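DNA polymerase III, beta subunit (Thermotoga maritima, PDB 1VPK) probably serves as the ring-shaped sliding clamp of replication, a head-to-tail homodimer that encircles DNA and tethers polymerases and other proteins to it for processive synthesis. Local coordinates at residues E147-K152 with L178-S183; G185-L190 with P332-D337; R275-R280 with M301-K306; E336-H341 with Y368-M373. All blocks are in the same frame, centred on the assembly; numbering follows the deposited sequence.

Contact 1: residues E147-K152 with L178-S183; sequences EEMVEK and LRLVAS
Met149 and Val150 pack from helix 143-153 onto Leu178 and Leu180 of strand 177-183, a worked example of the helix-on-sheet layer from which the DNA clamp fold is built. The short segments run in nearly the same direction, their axes 23° apart and 8.7 Å from each other at the closest point, so one turn of helix lies lengthwise over the strand.

The contact is apolar. Leu180 carries its centre: its methyl CD1 is shared by two neighbours on the helix, with Met149 CB at 3.9 Å and Val150 CG2 at 3.8 Å. With chi1 of Val150 at 171°, it is CG2, the branch anti to the carbonyl carbon, that reaches the strand. The valine also packs on Met210 and Gln214 of helix 207-218, and thus sits where two helices and the sheet converge. Leu178 is met farther along the methionine, its CD2 lying 4.1 Å from Met149 SD, and it also packs on Trp171 and Leu173 of the adjoining strand 168-174.

Two charged side chains find partners beside the interface. On the helix, Lys152 NZ makes a weak salt bridge with Glu148 OE2 one turn earlier, and on the strand Arg179, whose CB is turned from the helix, has its NE in a salt bridge with Glu192.

Between the two segments, strand backbone is met by the end of Met149. Extended through chi2, its chain bends at chi3 (68°) and lays the terminal methyl CE 3.5 Å from Leu178 O.

Contact 2: residues G185-L190 with P332-D337; sequences GFRLAL and PKFIED
Arg187, at the start of a strand of the central domain, reaches across to Phe334 and Asp337 on helix 332-341. From CB the side chain enters the cramped setting between backbone N and carbonyl carbon (chi1 37°), which sets CG over one face of the Phe334 ring, 4.1 Å from its centroid, in a CH-pi contact. A bend at chi2 carries the chain on toward the helix. NE turns back to its own segment's neighbour Asp184 in a salt bridge. CZ lies 3.6 Å from Phe334 CD1, which sits over one face of the guanidinium, the two planes being inclined rather than stacked. NH1 is 3.8 Å from Phe334 CE1. At the tip, NH2 gives a nearly straight hydrogen bond (173°) of 2.9 Å to Asp337 OD2, in the guanidinium plane and onto the anti lone pair, and it also donates to a water that in turn donates to Phe334 O.

Phe186 adds an apolar touch, its CB 3.5 Å from Phe334 CE2; the rings themselves barely overlap.

Two carboxylates thus hold the guanidinium, Asp184 at NE and Asp337 at NH2. Since Asp337 is also paired with Lys340, the charges are probably well balanced, which would favour the ionised form of each group.

Contact 3: residues R275-R280 with M301-K306; sequences RESLKR and MRLVSK
Ser277, the helix residue facing Leu303, also underlies the flat group of this contact, the guanidinium of Arg280. One face of that guanidinium rests on the helix that bears it: Ser277 CA lies 3.5 Å from its plane and Glu276 O 3.6 Å from it, both offset toward the rim. Its NH2 reaches a carboxylate on the sheet, making a salt bridge with Asp315 of strand 311-318, and the same arginine packs on Thr115 of the second subunit, which places this helix beside the dimer interface.

Helix 271-285 packs on the antiparallel four-stranded sheet through strand 300-307, the helix-on-sheet layering of the clamp fold, and the contact is small and rests on one strand side chain. Leu303 points toward the helix and uses its CD1 branch against both Ser277 and Leu278. Its CG comes 3.4 Å from Ser277 OG, and its CD1 touches that oxygen at 3.6 Å while meeting Leu278 CD2 at 3.7 Å. The two leucines approach at a slant. Leu278 starts out away from the strand, and only the far end of its side chain returns to it; it also packs on Pro332, Ile335 and Leu339 of helix 332-341. Val292 and Phe294 of the adjacent strand 292-296 also pack on Leu303.

The serine hydroxyl, set anti to the backbone N (chi1 -174°), is pressed against hydrocarbon, yet it is hydrogen-bonded to Asp315 OD2, the oxygen that also receives Arg280. A buried polar atom is thereby satisfied, and the arginine and the hydroxyl together probably stabilise the negative charge of Asp315 beside an otherwise apolar contact.

Contact 4: residues E336-H341 with Y368-M373; sequences EDVLKH and YLYIVM
Val338 and Tyr370 form the tight part of this contact, where helix 332-341 lies on strand 368-372 of the C-terminal domain. Both methyls of the valine are used. CG2 meets Tyr370 CB at 3.6 Å, and CG1 comes to 3.7 Å from Tyr370 CG, so the root of the tyrosine is gripped by the fork of the valine as the two side chains slide past each other in opposite directions. Val372 extends the patch more loosely, its CG2 4.2 Å from Val338 CG2, and Ile360 on the next strand adds to the apolar surroundings.

Toward the end of the helix the fit slackens. His341 comes no nearer than 4.0 Å, from CB to Tyr370 OH, and that hydroxyl is hydrogen-bonded to Lys152 O in the central domain. The imidazole leads away from the strand; its ND1 donates to Asp337 O at 2.8 Å, with the acceptor close to the ring plane, a bond that fixes the ring's rotation, and the ring stacks on Phe155. On the solvent side, the exposed Lys340 joins its NZ to Asp337 OD1 at 2.8 Å, nearly head-on to the carboxylate oxygen.

Helix and strand run antiparallel, 172° between their directions. A helix laid along a strand of an antiparallel sheet, with alternate strand residues turned to it, is the two-layer arrangement of the DNA clamp fold.

Followed from the N terminus, contact 1 comes first, closing a short loop within the central domain between helix 143-153 and strand 177-183. The chain turns directly into strand 187-194, where contact 2 opens the longest loop, which ends on helix 332-341 of the C-terminal domain. Contact 3 opens and closes wholly within that span. Contact 4 begins on the helix where contact 2 ends, sharing Glu336 and Asp337, and closes at strand 368-372. The sheet neighbours 187-194 and 368-372 join the two domains in one continuous sheet, spanned by contacts 1, 2 and 4. Contact 3 belongs to the four-stranded sheet beyond, linked to helix 332-341 through Arg275 and Leu278.

Contact 1: residues E147-K152 with L178-S183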
# COMPACT_ATOMS: atom_id res chain seq x y z
N GLU A 147 9.86 -13.58 -19.53
CA GLU A 147 9.25 -12.83 -18.42
C GLU A 147 9.49 -13.49 -17.09
O GLU A 147 9.92 -12.85 -16.14
CB GLU A 147 7.73 -12.69 -18.61
CG GLU A 147 7.11 -11.64 -17.68
CD GLU A 147 6.56 -12.19 -16.33
OE1 GLU A 147 6.30 -13.41 -16.20
OE2 GLU A 147 6.33 -11.37 -15.40
N GLU A 148 9.19 -14.79 -17.04
CA GLU A 148 9.42 -15.64 -15.87
C GLU A 148 10.87 -15.67 -15.41
O GLU A 148 11.17 -15.51 -14.22
CB GLU A 148 8.89 -17.05 -16.16
CG GLU A 148 9.30 -18.13 -15.18
CD GLU A 148 8.62 -19.50 -15.48
OE1 GLU A 148 8.15 -19.70 -16.64
OE2 GLU A 148 8.54 -20.36 -14.55
N MET A 149 11.79 -15.85 -16.35
CA MET A 149 13.18 -15.83 -16.02
C MET A 149 13.57 -14.48 -15.41
O MET A 149 14.28 -14.44 -14.42
CB MET A 149 14.03 -16.09 -17.25
CG MET A 149 13.82 -17.49 -17.90
SD MET A 149 14.95 -17.73 -19.28
CE MET A 149 16.49 -17.81 -18.38
N VAL A 150 13.08 -13.37 -15.97
CA VAL A 150 13.49 -12.05 -15.48
C VAL A 150 12.98 -11.86 -14.05
O VAL A 150 13.73 -11.43 -13.16
CB VAL A 150 13.03 -10.91 -16.41
CG1 VAL A 150 13.27 -9.55 -15.79
CG2 VAL A 150 13.77 -10.97 -17.76
N GLU A 151 11.72 -12.19 -13.83
CA GLU A 151 11.07 -12.04 -12.55
C GLU A 151 11.73 -12.92 -11.45
O GLU A 151 11.73 -12.57 -10.27
CB GLU A 151 9.58 -12.40 -12.72
CG GLU A 151 8.75 -12.52 -11.42
N LYS A 152 12.30 -14.06 -11.85
CA LYS A 152 12.93 -14.96 -10.90
C LYS A 152 14.30 -14.47 -10.46
O LYS A 152 14.80 -14.94 -9.45
CB LYS A 152 12.94 -16.41 -11.44
CG LYS A 152 11.63 -17.09 -11.14
CD LYS A 152 11.51 -18.47 -11.69
CE LYS A 152 10.08 -19.01 -11.41
NZ LYS A 152 9.96 -20.52 -11.44
N LEU A 178 20.00 -19.94 -22.39
CA LEU A 178 20.09 -18.61 -21.82
C LEU A 178 20.07 -18.72 -20.32
O LEU A 178 19.25 -19.44 -19.75
CB LEU A 178 18.89 -17.76 -22.23
CG LEU A 178 18.72 -16.37 -21.60
CD1 LEU A 178 19.80 -15.46 -22.10
CD2 LEU A 178 17.36 -15.78 -21.95
N ARG A 179 20.98 -17.98 -19.70
CA ARG A 179 21.06 -17.85 -18.27
C ARG A 179 21.06 -16.38 -17.95
O ARG A 179 21.76 -15.61 -18.58
CB ARG A 179 22.35 -18.47 -17.75
CG ARG A 179 22.61 -18.30 -16.25
CD ARG A 179 23.98 -18.89 -15.81
NE ARG A 179 24.06 -20.34 -15.90
CZ ARG A 179 25.09 -21.06 -15.40
NH1 ARG A 179 26.08 -20.46 -14.76
NH2 ARG A 179 25.10 -22.35 -15.50
N LEU A 180 20.29 -16.03 -16.93
CA LEU A 180 20.27 -14.73 -16.36
C LEU A 180 20.76 -14.79 -14.93
O LEU A 180 20.42 -15.71 -14.20
CB LEU A 180 18.84 -14.21 -16.34
CG LEU A 180 18.13 -14.01 -17.67
CD1 LEU A 180 16.74 -13.34 -17.39
CD2 LEU A 180 18.99 -13.16 -18.62
N VAL A 181 21.55 -13.79 -14.54
CA VAL A 181 22.12 -13.74 -13.20
C VAL A 181 22.02 -12.34 -12.64
O VAL A 181 22.26 -11.38 -13.34
CB VAL A 181 23.62 -14.15 -13.18
CG1 VAL A 181 24.10 -14.44 -11.72
CG2 VAL A 181 23.84 -15.39 -13.99
N ALA A 182 21.69 -12.23 -11.37
CA ALA A 182 21.69 -10.94 -10.70
C ALA A 182 22.18 -11.13 -9.30
O ALA A 182 21.91 -12.18 -8.68
CB ALA A 182 20.26 -10.32 -10.70
N SER A 183 22.88 -10.13 -8.78
CA SER A 183 23.43 -10.18 -7.44
C SER A 183 23.64 -8.77 -6.90
O SER A 183 23.78 -7.83 -7.68
CB SER A 183 24.79 -10.88 -7.45
OG SER A 183 25.37 -10.84 -6.16

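Contact 2: residues G185-L190 with P332-D337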
# COMPACT_ATOMS: atom_id res chain seq x y z
N GLY A 185 25.91 -8.62 -4.11
CA GLY A 185 27.05 -8.86 -3.22
C GLY A 185 26.72 -9.62 -1.94
O GLY A 185 27.61 -10.22 -1.32
N PHE A 186 25.46 -9.60 -1.53
CA PHE A 186 25.03 -10.37 -0.37
C PHE A 186 24.28 -11.63 -0.80
O PHE A 186 24.25 -12.63 -0.10
CB PHE A 186 24.10 -9.54 0.50
CG PHE A 186 24.75 -8.35 1.18
CD1 PHE A 186 25.66 -8.53 2.21
CD2 PHE A 186 24.40 -7.05 0.83
CE1 PHE A 186 26.23 -7.42 2.86
CE2 PHE A 186 24.95 -5.96 1.48
CZ PHE A 186 25.86 -6.14 2.48
N ARG A 187 23.60 -11.55 -1.94
CA ARG A 187 22.83 -12.67 -2.44
C ARG A 187 22.80 -12.62 -3.96
O ARG A 187 23.18 -11.62 -4.57
CB ARG A 187 21.40 -12.72 -1.82
CG ARG A 187 20.68 -11.39 -1.57
CD ARG A 187 20.09 -10.83 -2.84
NE ARG A 187 19.44 -9.53 -2.62
CZ ARG A 187 18.25 -9.35 -2.07
NH1 ARG A 187 17.77 -8.13 -1.96
NH2 ARG A 187 17.51 -10.36 -1.68
N LEU A 188 22.37 -13.72 -4.56
CA LEU A 188 22.44 -13.92 -5.98
C LEU A 188 21.28 -14.80 -6.40
O LEU A 188 20.87 -15.73 -5.68
CB LEU A 188 23.78 -14.56 -6.32
CG LEU A 188 23.99 -15.05 -7.77
CD1 LEU A 188 25.47 -14.99 -8.13
CD2 LEU A 188 23.51 -16.48 -7.93
N ALA A 189 20.74 -14.49 -7.56
CA ALA A 189 19.69 -15.27 -8.19
C ALA A 189 20.16 -15.68 -9.58
O ALA A 189 20.75 -14.86 -10.30
CB ALA A 189 18.40 -14.44 -8.33
N LEU A 190 19.87 -16.93 -9.95
CA LEU A 190 20.24 -17.42 -11.24
C LEU A 190 19.09 -18.22 -11.86
O LEU A 190 18.52 -19.05 -11.19
CB LEU A 190 21.45 -18.34 -11.07
CG LEU A 190 22.12 -18.92 -12.31
CD1 LEU A 190 23.57 -19.24 -11.93
CD2 LEU A 190 21.42 -20.21 -12.80
N PRO A 332 17.43 -12.44 7.64
CA PRO A 332 16.21 -13.17 7.31
C PRO A 332 15.43 -12.62 6.12
O PRO A 332 14.74 -13.39 5.42
CB PRO A 332 15.39 -13.08 8.60
CG PRO A 332 15.87 -11.82 9.24
CD PRO A 332 17.34 -11.81 8.97
N LYS A 333 15.52 -11.30 5.89
CA LYS A 333 14.83 -10.68 4.76
C LYS A 333 15.36 -11.30 3.46
O LYS A 333 14.60 -11.50 2.50
CB LYS A 333 15.05 -9.16 4.74
N PHE A 334 16.66 -11.57 3.40
CA PHE A 334 17.23 -12.15 2.18
C PHE A 334 16.72 -13.57 1.93
O PHE A 334 16.60 -13.99 0.78
CB PHE A 334 18.74 -12.14 2.20
CG PHE A 334 19.36 -10.79 2.14
CD1 PHE A 334 18.75 -9.71 1.52
CD2 PHE A 334 20.64 -10.61 2.63
CE1 PHE A 334 19.39 -8.46 1.45
CE2 PHE A 334 21.27 -9.41 2.55
CZ PHE A 334 20.65 -8.31 1.96
N ILE A 335 16.41 -14.31 3.00
CA ILE A 335 15.92 -15.67 2.84
C ILE A 335 14.49 -15.56 2.41
O ILE A 335 14.05 -16.29 1.50
CB ILE A 335 15.94 -16.51 4.15
CG1 ILE A 335 17.33 -16.56 4.81
CG2 ILE A 335 15.41 -17.96 3.90
CD1 ILE A 335 18.35 -17.21 4.00
N GLU A 336 13.72 -14.69 3.08
CA GLU A 336 12.35 -14.48 2.71
C GLU A 336 12.16 -14.03 1.23
O GLU A 336 11.27 -14.49 0.57
CB GLU A 336 11.68 -13.49 3.67
CG GLU A 336 10.22 -13.21 3.33
CD GLU A 336 9.36 -14.47 3.39
OE1 GLU A 336 9.11 -14.98 4.54
OE2 GLU A 336 8.95 -14.96 2.30
N ASP A 337 12.98 -13.11 0.74
CA ASP A 337 12.95 -12.70 -0.68
C ASP A 337 13.02 -13.88 -1.63
O ASP A 337 12.26 -13.95 -2.56
CB ASP A 337 14.14 -11.80 -0.97
CG ASP A 337 13.97 -10.40 -0.45
OD1 ASP A 337 12.84 -9.96 -0.15
OD2 ASP A 337 14.99 -9.68 -0.41
O HOH W 1 17.85 -13.29 -1.49

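Contact 3: residues R275-R280 with M301-K306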
# COMPACT_ATOMS: atom_id res chain seq x y z
N ARG A 275 8.71 -19.78 5.49
CA ARG A 275 8.21 -18.39 5.37
C ARG A 275 7.49 -17.95 6.64
O ARG A 275 7.73 -16.86 7.16
CB ARG A 275 7.29 -18.26 4.15
CG ARG A 275 6.69 -16.87 3.86
CD ARG A 275 5.24 -16.95 3.23
NE ARG A 275 5.17 -17.95 2.14
CZ ARG A 275 4.10 -18.67 1.77
NH1 ARG A 275 2.92 -18.51 2.37
NH2 ARG A 275 4.23 -19.56 0.79
N GLU A 276 6.65 -18.82 7.19
CA GLU A 276 5.93 -18.49 8.40
C GLU A 276 6.86 -18.38 9.61
O GLU A 276 6.68 -17.55 10.49
CB GLU A 276 4.79 -19.50 8.61
CG GLU A 276 3.64 -19.30 7.66
CD GLU A 276 2.57 -20.42 7.71
OE1 GLU A 276 2.72 -21.45 8.42
OE2 GLU A 276 1.58 -20.26 6.98
N SER A 277 7.85 -19.24 9.67
CA SER A 277 8.84 -19.23 10.75
C SER A 277 9.67 -17.97 10.65
O SER A 277 9.91 -17.31 11.67
CB SER A 277 9.76 -20.46 10.64
OG SER A 277 10.64 -20.54 11.75
N LEU A 278 10.11 -17.63 9.43
CA LEU A 278 10.85 -16.36 9.23
C LEU A 278 10.03 -15.15 9.67
O LEU A 278 10.53 -14.27 10.39
CB LEU A 278 11.31 -16.22 7.77
CG LEU A 278 12.48 -17.18 7.51
CD1 LEU A 278 12.71 -17.42 6.04
CD2 LEU A 278 13.79 -16.70 8.17
N LYS A 279 8.76 -15.12 9.32
CA LYS A 279 7.89 -14.04 9.79
C LYS A 279 7.83 -13.92 11.34
O LYS A 279 7.86 -12.81 11.89
CB LYS A 279 6.48 -14.20 9.26
CG LYS A 279 6.27 -13.81 7.80
CD LYS A 279 4.76 -13.49 7.60
N ARG A 280 7.75 -15.05 12.02
CA ARG A 280 7.73 -15.07 13.49
C ARG A 280 9.02 -14.48 14.08
O ARG A 280 8.97 -13.64 14.97
CB ARG A 280 7.41 -16.49 14.05
CG ARG A 280 6.02 -16.92 13.64
CD ARG A 280 5.49 -18.21 14.21
NE ARG A 280 6.17 -19.41 13.75
CZ ARG A 280 5.70 -20.28 12.83
NH1 ARG A 280 4.54 -20.11 12.24
NH2 ARG A 280 6.40 -21.33 12.52
N MET A 301 15.08 -27.78 12.76
CA MET A 301 15.91 -26.64 12.65
C MET A 301 15.28 -25.62 13.57
O MET A 301 14.07 -25.42 13.49
CB MET A 301 15.86 -26.22 11.19
CG MET A 301 16.69 -25.13 10.81
SD MET A 301 16.76 -24.94 9.01
CE MET A 301 15.11 -24.58 8.49
N ARG A 302 16.05 -25.03 14.49
CA ARG A 302 15.56 -23.92 15.31
C ARG A 302 16.02 -22.60 14.72
O ARG A 302 17.19 -22.47 14.35
CB ARG A 302 16.08 -24.02 16.75
CG ARG A 302 15.74 -25.36 17.48
CD ARG A 302 16.57 -25.49 18.77
NE ARG A 302 15.85 -25.02 19.95
CZ ARG A 302 16.37 -24.32 20.98
NH1 ARG A 302 17.65 -23.93 20.98
NH2 ARG A 302 15.60 -23.96 22.00
N LEU A 303 15.11 -21.64 14.63
CA LEU A 303 15.44 -20.31 14.17
C LEU A 303 15.43 -19.39 15.39
O LEU A 303 14.46 -19.36 16.14
CB LEU A 303 14.44 -19.76 13.12
CG LEU A 303 14.08 -20.45 11.80
CD1 LEU A 303 13.88 -19.50 10.66
CD2 LEU A 303 15.02 -21.53 11.43
N VAL A 304 16.50 -18.63 15.59
CA VAL A 304 16.67 -17.86 16.79
C VAL A 304 16.98 -16.42 16.44
O VAL A 304 17.89 -16.17 15.63
CB VAL A 304 17.80 -18.44 17.66
CG1 VAL A 304 18.06 -17.54 18.92
CG2 VAL A 304 17.46 -19.85 18.05
N SER A 305 16.25 -15.49 17.03
CA SER A 305 16.61 -14.06 16.93
C SER A 305 16.55 -13.38 18.30
O SER A 305 15.73 -13.71 19.15
CB SER A 305 15.75 -13.36 15.85
OG SER A 305 16.24 -12.05 15.57
N LYS A 306 17.47 -12.44 18.53
CA LYS A 306 17.55 -11.78 19.82
C LYS A 306 17.70 -10.30 19.61
O LYS A 306 18.37 -9.87 18.68
CB LYS A 306 18.71 -12.28 20.68
CG LYS A 306 18.79 -13.76 20.81
CD LYS A 306 19.99 -14.21 21.67
CE LYS A 306 20.10 -15.77 21.63
NZ LYS A 306 20.92 -16.28 22.79

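Contact 4: residues E336-H341 with Y368-M373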
# COMPACT_ATOMS: atom_id res chain seq x y z
N GLU A 336 13.72 -14.69 3.08
CA GLU A 336 12.35 -14.48 2.71
C GLU A 336 12.16 -14.03 1.23
O GLU A 336 11.27 -14.49 0.57
CB GLU A 336 11.68 -13.49 3.67
CG GLU A 336 10.22 -13.21 3.33
CD GLU A 336 9.36 -14.47 3.39
OE1 GLU A 336 9.11 -14.98 4.54
OE2 GLU A 336 8.95 -14.96 2.30
N ASP A 337 12.98 -13.11 0.74
CA ASP A 337 12.95 -12.70 -0.68
C ASP A 337 13.02 -13.88 -1.63
O ASP A 337 12.26 -13.95 -2.56
CB ASP A 337 14.14 -11.80 -0.97
CG ASP A 337 13.97 -10.40 -0.45
OD1 ASP A 337 12.84 -9.96 -0.15
OD2 ASP A 337 14.99 -9.68 -0.41
N VAL A 338 13.94 -14.80 -1.40
CA VAL A 338 14.06 -16.04 -2.20
C VAL A 338 12.75 -16.85 -2.24
O VAL A 338 12.26 -17.23 -3.31
CB VAL A 338 15.25 -16.92 -1.67
CG1 VAL A 338 15.23 -18.23 -2.25
CG2 VAL A 338 16.64 -16.26 -1.95
N LEU A 339 12.15 -17.06 -1.07
CA LEU A 339 10.98 -17.93 -0.97
C LEU A 339 9.81 -17.40 -1.72
O LEU A 339 9.09 -18.15 -2.33
CB LEU A 339 10.58 -18.16 0.51
CG LEU A 339 11.71 -18.71 1.37
CD1 LEU A 339 11.26 -18.87 2.83
CD2 LEU A 339 12.27 -20.01 0.75
N LYS A 340 9.64 -16.08 -1.68
CA LYS A 340 8.65 -15.39 -2.50
C LYS A 340 8.74 -15.77 -3.97
O LYS A 340 7.73 -15.74 -4.67
CB LYS A 340 8.84 -13.86 -2.42
CG LYS A 340 8.66 -13.25 -1.03
CD LYS A 340 8.99 -11.74 -1.01
CE LYS A 340 8.96 -11.14 0.45
NZ LYS A 340 10.14 -10.22 0.70
N HIS A 341 9.95 -16.04 -4.47
CA HIS A 341 10.13 -16.28 -5.89
C HIS A 341 10.19 -17.73 -6.30
O HIS A 341 10.32 -18.03 -7.48
CB HIS A 341 11.39 -15.57 -6.34
CG HIS A 341 11.26 -14.09 -6.29
ND1 HIS A 341 11.56 -13.36 -5.17
CD2 HIS A 341 10.73 -13.22 -7.17
CE1 HIS A 341 11.28 -12.09 -5.38
NE2 HIS A 341 10.79 -11.98 -6.60
N TYR A 368 16.90 -23.09 -11.74
CA TYR A 368 16.71 -21.95 -10.83
C TYR A 368 17.45 -22.15 -9.52
O TYR A 368 17.28 -23.19 -8.86
CB TYR A 368 15.22 -21.71 -10.58
CG TYR A 368 14.53 -21.29 -11.86
CD1 TYR A 368 14.02 -22.24 -12.74
CD2 TYR A 368 14.46 -19.96 -12.22
CE1 TYR A 368 13.44 -21.87 -13.93
CE2 TYR A 368 13.87 -19.57 -13.41
CZ TYR A 368 13.37 -20.53 -14.26
OH TYR A 368 12.78 -20.14 -15.43
N LEU A 369 18.27 -21.17 -9.13
CA LEU A 369 18.97 -21.28 -7.85
C LEU A 369 19.34 -19.92 -7.27
O LEU A 369 19.51 -18.91 -8.00
CB LEU A 369 20.20 -22.16 -7.95
CG LEU A 369 21.50 -21.67 -8.56
CD1 LEU A 369 22.31 -20.78 -7.63
CD2 LEU A 369 22.31 -22.85 -8.92
N TYR A 370 19.43 -19.92 -5.95
CA TYR A 370 19.66 -18.71 -5.17
C TYR A 370 20.78 -18.94 -4.22
O TYR A 370 20.87 -19.99 -3.67
CB TYR A 370 18.38 -18.30 -4.40
CG TYR A 370 17.26 -18.09 -5.38
CD1 TYR A 370 17.10 -16.87 -6.01
CD2 TYR A 370 16.41 -19.14 -5.75
CE1 TYR A 370 16.08 -16.68 -6.99
CE2 TYR A 370 15.39 -18.96 -6.70
CZ TYR A 370 15.25 -17.74 -7.31
OH TYR A 370 14.27 -17.53 -8.22
N ILE A 371 21.61 -17.93 -4.00
CA ILE A 371 22.73 -17.97 -3.05
C ILE A 371 22.51 -16.81 -2.05
O ILE A 371 22.12 -15.69 -2.47
CB ILE A 371 24.11 -17.77 -3.75
CG1 ILE A 371 24.34 -18.82 -4.86
CG2 ILE A 371 25.25 -17.74 -2.72
CD1 ILE A 371 24.60 -20.17 -4.36
N VAL A 372 22.63 -17.11 -0.75
CA VAL A 372 22.64 -16.10 0.30
C VAL A 372 23.92 -16.29 1.13
O VAL A 372 24.27 -17.39 1.51
CB VAL A 372 21.38 -16.19 1.21
CG1 VAL A 372 21.29 -14.97 2.13
CG2 VAL A 372 20.09 -16.22 0.38
N MET A 373 24.65 -15.20 1.36
CA MET A 373 25.87 -15.22 2.14
C MET A 373 25.44 -15.13 3.60
O MET A 373 24.47 -14.44 3.91
CB MET A 373 26.72 -14.00 1.79
CG MET A 373 27.08 -13.89 0.30
SD MET A 373 28.05 -15.26 -0.38
CE MET A 373 29.34 -15.34 0.89